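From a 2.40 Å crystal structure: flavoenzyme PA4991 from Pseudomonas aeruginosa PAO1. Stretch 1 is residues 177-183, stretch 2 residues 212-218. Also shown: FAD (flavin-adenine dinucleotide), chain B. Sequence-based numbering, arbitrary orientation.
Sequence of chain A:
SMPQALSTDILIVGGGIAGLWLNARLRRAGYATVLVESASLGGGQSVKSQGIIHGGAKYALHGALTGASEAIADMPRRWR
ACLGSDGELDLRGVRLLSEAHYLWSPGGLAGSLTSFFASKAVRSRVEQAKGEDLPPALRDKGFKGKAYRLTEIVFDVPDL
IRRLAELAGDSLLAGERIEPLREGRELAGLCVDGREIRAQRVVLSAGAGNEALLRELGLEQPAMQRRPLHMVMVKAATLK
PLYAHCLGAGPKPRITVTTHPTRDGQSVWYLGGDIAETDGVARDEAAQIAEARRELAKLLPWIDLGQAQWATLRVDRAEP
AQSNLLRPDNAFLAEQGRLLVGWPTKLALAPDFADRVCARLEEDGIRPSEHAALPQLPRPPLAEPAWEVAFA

Stretch 1 177-183: RIEPLRE
Stretch 2, residues 212-218: ALLRELG

Strand 178-183 runs beside the last turn of a helix (212-216), which begins earlier in the chain; their N-to-C directions differ by 40° (signed crossing angle -40°) and their axes approach to 9.1 Å. The register sets Ile178 CA 8.1 Å from Leu213 CA and Pro180 CA 6.4 Å from Leu217 CA, the second pair being the closer. Strand alternation turns Ile178 and Pro180 toward the helix and Glu179 away. Ile178 (m, t; phi/psi -119/128) extends CD1 to 4.2 Å from Leu213 CD2. Leu213 leaves its backbone sideways, but its m, t rotamer brings the side-chain end nearer the strand. Both residues also meet the FAD adenine: Ile178 CD1 lies 3.8 Å from FAD N1A and Leu213 CG 3.8 Å from FAD N6A, so both side chains also pack against the adenine. Two residues on, Pro180 (-74/147, C-gamma endo) places CB 3.8 Å from Leu217 CD2, a compact ring against a leucine methyl; Leu217, also m, t, starts sideways and reaches inward with its tip. Glu216 points toward the strand with chi1 -97°, between wells, and chi2 m; Glu216 OE2 stands 3.6 Å from Ile178 O, a contact between two acceptors without a hydrogen bond. Leu217 (-86/10) is the first residue to leave helical phi/psi. Leu217 O accepts a weak hydrogen bond from Arg182 NH2 (3.2 Å, 131°), with the oxygen near the guanidinium plane, at its edge. Arg182 begins sideways; chi1 m, chi2 m and chi3 t carry its end to the helix terminus. Gly218 follows at phi/psi 65/26, a positive phi that favours glycine, with Gly218 N bonded to Arg215 O at 2.8 Å. Within the first stretch, Arg177 (t, t, chi3 135°) forms a salt bridge with Glu179, Arg177 NE to Glu179 OE2 3.0 Å.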

# COMPACT_ATOMS: atom_id res chain seq x y z
N ARG A 177 3.40 21.28 7.56
CA ARG A 177 3.89 21.43 8.92
C ARG A 177 2.75 21.26 9.94
O ARG A 177 1.77 22.01 9.91
CB ARG A 177 4.52 22.81 9.02
CG ARG A 177 5.30 23.04 10.28
CD ARG A 177 5.60 24.53 10.43
NE ARG A 177 5.35 25.02 11.79
CZ ARG A 177 5.68 26.22 12.24
NH1 ARG A 177 6.30 27.11 11.45
NH2 ARG A 177 5.41 26.55 13.51
N ILE A 178 2.92 20.31 10.85
CA ILE A 178 1.87 19.96 11.82
C ILE A 178 2.25 20.15 13.28
O ILE A 178 3.27 19.64 13.73
CB ILE A 178 1.42 18.51 11.63
CG1 ILE A 178 0.72 18.38 10.29
CG2 ILE A 178 0.46 18.11 12.75
CD1 ILE A 178 0.52 16.97 9.80
N GLU A 179 1.41 20.87 14.03
CA GLU A 179 1.57 20.99 15.48
C GLU A 179 0.34 20.46 16.21
O GLU A 179 -0.74 20.45 15.66
CB GLU A 179 1.81 22.45 15.89
CG GLU A 179 3.10 23.08 15.39
CD GLU A 179 2.86 24.02 14.22
OE1 GLU A 179 2.47 25.19 14.47
OE2 GLU A 179 3.05 23.59 13.05
N PRO A 180 0.52 20.04 17.47
CA PRO A 180 -0.66 19.64 18.24
C PRO A 180 -1.53 20.83 18.68
O PRO A 180 -1.04 21.91 18.90
CB PRO A 180 -0.08 18.92 19.45
CG PRO A 180 1.34 19.40 19.59
CD PRO A 180 1.75 20.00 18.27
N LEU A 181 -2.82 20.60 18.74
CA LEU A 181 -3.77 21.58 19.22
C LEU A 181 -4.30 20.95 20.48
O LEU A 181 -4.97 19.92 20.42
CB LEU A 181 -4.83 21.72 18.15
CG LEU A 181 -5.89 22.76 18.27
CD1 LEU A 181 -5.22 24.13 18.31
CD2 LEU A 181 -6.81 22.61 17.06
N ARG A 182 -3.91 21.51 21.62
CA ARG A 182 -4.26 20.97 22.94
C ARG A 182 -5.43 21.68 23.59
O ARG A 182 -5.73 22.81 23.28
CB ARG A 182 -3.07 21.12 23.88
CG ARG A 182 -1.81 20.42 23.45
CD ARG A 182 -1.85 18.94 23.74
NE ARG A 182 -0.59 18.32 23.34
CZ ARG A 182 -0.39 17.01 23.15
NH1 ARG A 182 -1.39 16.13 23.31
NH2 ARG A 182 0.81 16.58 22.79
N GLU A 183 -6.08 20.98 24.53
CA GLU A 183 -6.98 21.58 25.52
C GLU A 183 -6.60 21.02 26.88
O GLU A 183 -7.14 19.99 27.31
CB GLU A 183 -8.44 21.27 25.22
CG GLU A 183 -9.07 22.29 24.27
CD GLU A 183 -10.39 21.82 23.67
OE1 GLU A 183 -11.05 20.95 24.28
OE2 GLU A 183 -10.74 22.31 22.56
N ALA A 212 8.21 10.45 13.54
CA ALA A 212 8.39 11.92 13.80
C ALA A 212 7.10 12.64 14.22
O ALA A 212 7.14 13.58 15.00
CB ALA A 212 8.99 12.59 12.55
N LEU A 213 5.96 12.24 13.68
CA LEU A 213 4.68 12.75 14.20
C LEU A 213 4.43 12.37 15.67
O LEU A 213 3.94 13.20 16.45
CB LEU A 213 3.52 12.26 13.37
CG LEU A 213 3.41 12.93 12.00
CD1 LEU A 213 2.51 12.10 11.09
CD2 LEU A 213 2.87 14.33 12.15
N LEU A 214 4.74 11.13 16.04
CA LEU A 214 4.65 10.75 17.44
C LEU A 214 5.57 11.62 18.29
O LEU A 214 5.13 12.12 19.31
CB LEU A 214 4.90 9.26 17.65
CG LEU A 214 3.79 8.37 17.08
CD1 LEU A 214 4.28 6.94 17.10
CD2 LEU A 214 2.48 8.47 17.84
N ARG A 215 6.80 11.87 17.85
CA ARG A 215 7.73 12.72 18.63
C ARG A 215 7.20 14.13 18.77
O ARG A 215 7.29 14.70 19.85
CB ARG A 215 9.14 12.76 18.05
CG ARG A 215 10.08 11.78 18.73
CD ARG A 215 11.36 11.57 17.92
NE ARG A 215 11.72 10.14 17.82
CZ ARG A 215 12.34 9.55 16.78
NH1 ARG A 215 12.66 10.21 15.65
NH2 ARG A 215 12.62 8.25 16.87
N GLU A 216 6.65 14.67 17.69
CA GLU A 216 5.95 15.96 17.69
C GLU A 216 4.82 16.10 18.76
O GLU A 216 4.60 17.17 19.30
CB GLU A 216 5.38 16.27 16.29
CG GLU A 216 6.25 17.18 15.44
CD GLU A 216 6.59 18.48 16.18
OE1 GLU A 216 7.77 18.60 16.60
OE2 GLU A 216 5.67 19.33 16.38
N LEU A 217 4.13 15.00 19.02
CA LEU A 217 3.16 14.92 20.10
C LEU A 217 3.77 14.55 21.47
O LEU A 217 3.04 14.30 22.41
CB LEU A 217 2.10 13.88 19.73
CG LEU A 217 1.37 14.29 18.45
CD1 LEU A 217 0.84 13.09 17.69
CD2 LEU A 217 0.22 15.20 18.83
N GLY A 218 5.10 14.55 21.59
CA GLY A 218 5.79 14.09 22.79
C GLY A 218 5.66 12.62 23.14
O GLY A 218 5.79 12.27 24.29
PA FAD B . 2.42 4.84 2.95
O1A FAD B . 1.96 4.33 1.62
O2A FAD B . 3.88 4.97 3.26
O5B FAD B . 1.69 6.23 3.18
C5B FAD B . 2.05 7.12 4.22
C4B FAD B . 1.69 8.50 3.72
O4B FAD B . 1.85 9.44 4.80
C3B FAD B . 2.59 8.93 2.56
O3B FAD B . 1.81 9.30 1.42
C2B FAD B . 3.36 10.11 3.13
O2B FAD B . 3.69 11.13 2.19
C1B FAD B . 2.43 10.61 4.25
N9A FAD B . 3.14 11.32 5.32
C8A FAD B . 4.30 10.95 5.90
N7A FAD B . 4.65 11.85 6.83
C5A FAD B . 3.70 12.79 6.87
C6A FAD B . 3.49 14.03 7.64
N6A FAD B . 4.39 14.37 8.58
N1A FAD B . 2.39 14.75 7.40
C2A FAD B . 1.50 14.38 6.46
N3A FAD B . 1.63 13.27 5.71
C4A FAD B . 2.70 12.45 5.87
N1 FAD B . 1.65 -5.18 0.49
C2 FAD B . 0.81 -6.05 -0.11
O2 FAD B . -0.26 -6.35 0.46
N3 FAD B . 1.08 -6.60 -1.31
C4 FAD B . 2.20 -6.33 -1.98
O4 FAD B . 2.42 -6.85 -3.10
C4X FAD B . 3.16 -5.39 -1.39
N5 FAD B . 4.31 -5.09 -2.03
C5X FAD B . 5.18 -4.22 -1.48
C6 FAD B . 6.35 -3.91 -2.18
C7 FAD B . 7.27 -3.02 -1.66
C7M FAD B . 8.51 -2.70 -2.43
C8 FAD B . 6.99 -2.36 -0.35
C8M FAD B . 7.95 -1.37 0.26
C9 FAD B . 5.83 -2.68 0.34
C9A FAD B . 4.90 -3.58 -0.17
N10 FAD B . 3.70 -3.92 0.51
C10 FAD B . 2.81 -4.81 -0.08
C1' FAD B . 3.35 -3.32 1.79
C2' FAD B . 2.58 -2.03 1.51
O2' FAD B . 3.20 -1.27 0.47
C3' FAD B . 2.44 -1.20 2.78
O3' FAD B . 2.07 -2.07 3.86
C4' FAD B . 1.38 -0.12 2.60
O4' FAD B . 1.42 0.46 1.29
C5' FAD B . 1.56 1.00 3.61
O5' FAD B . 0.45 1.91 3.50
P FAD B . 0.46 3.24 4.38
O1P FAD B . -0.63 4.15 3.87
O2P FAD B . 0.46 2.80 5.80
O3P FAD B . 1.92 3.84 4.11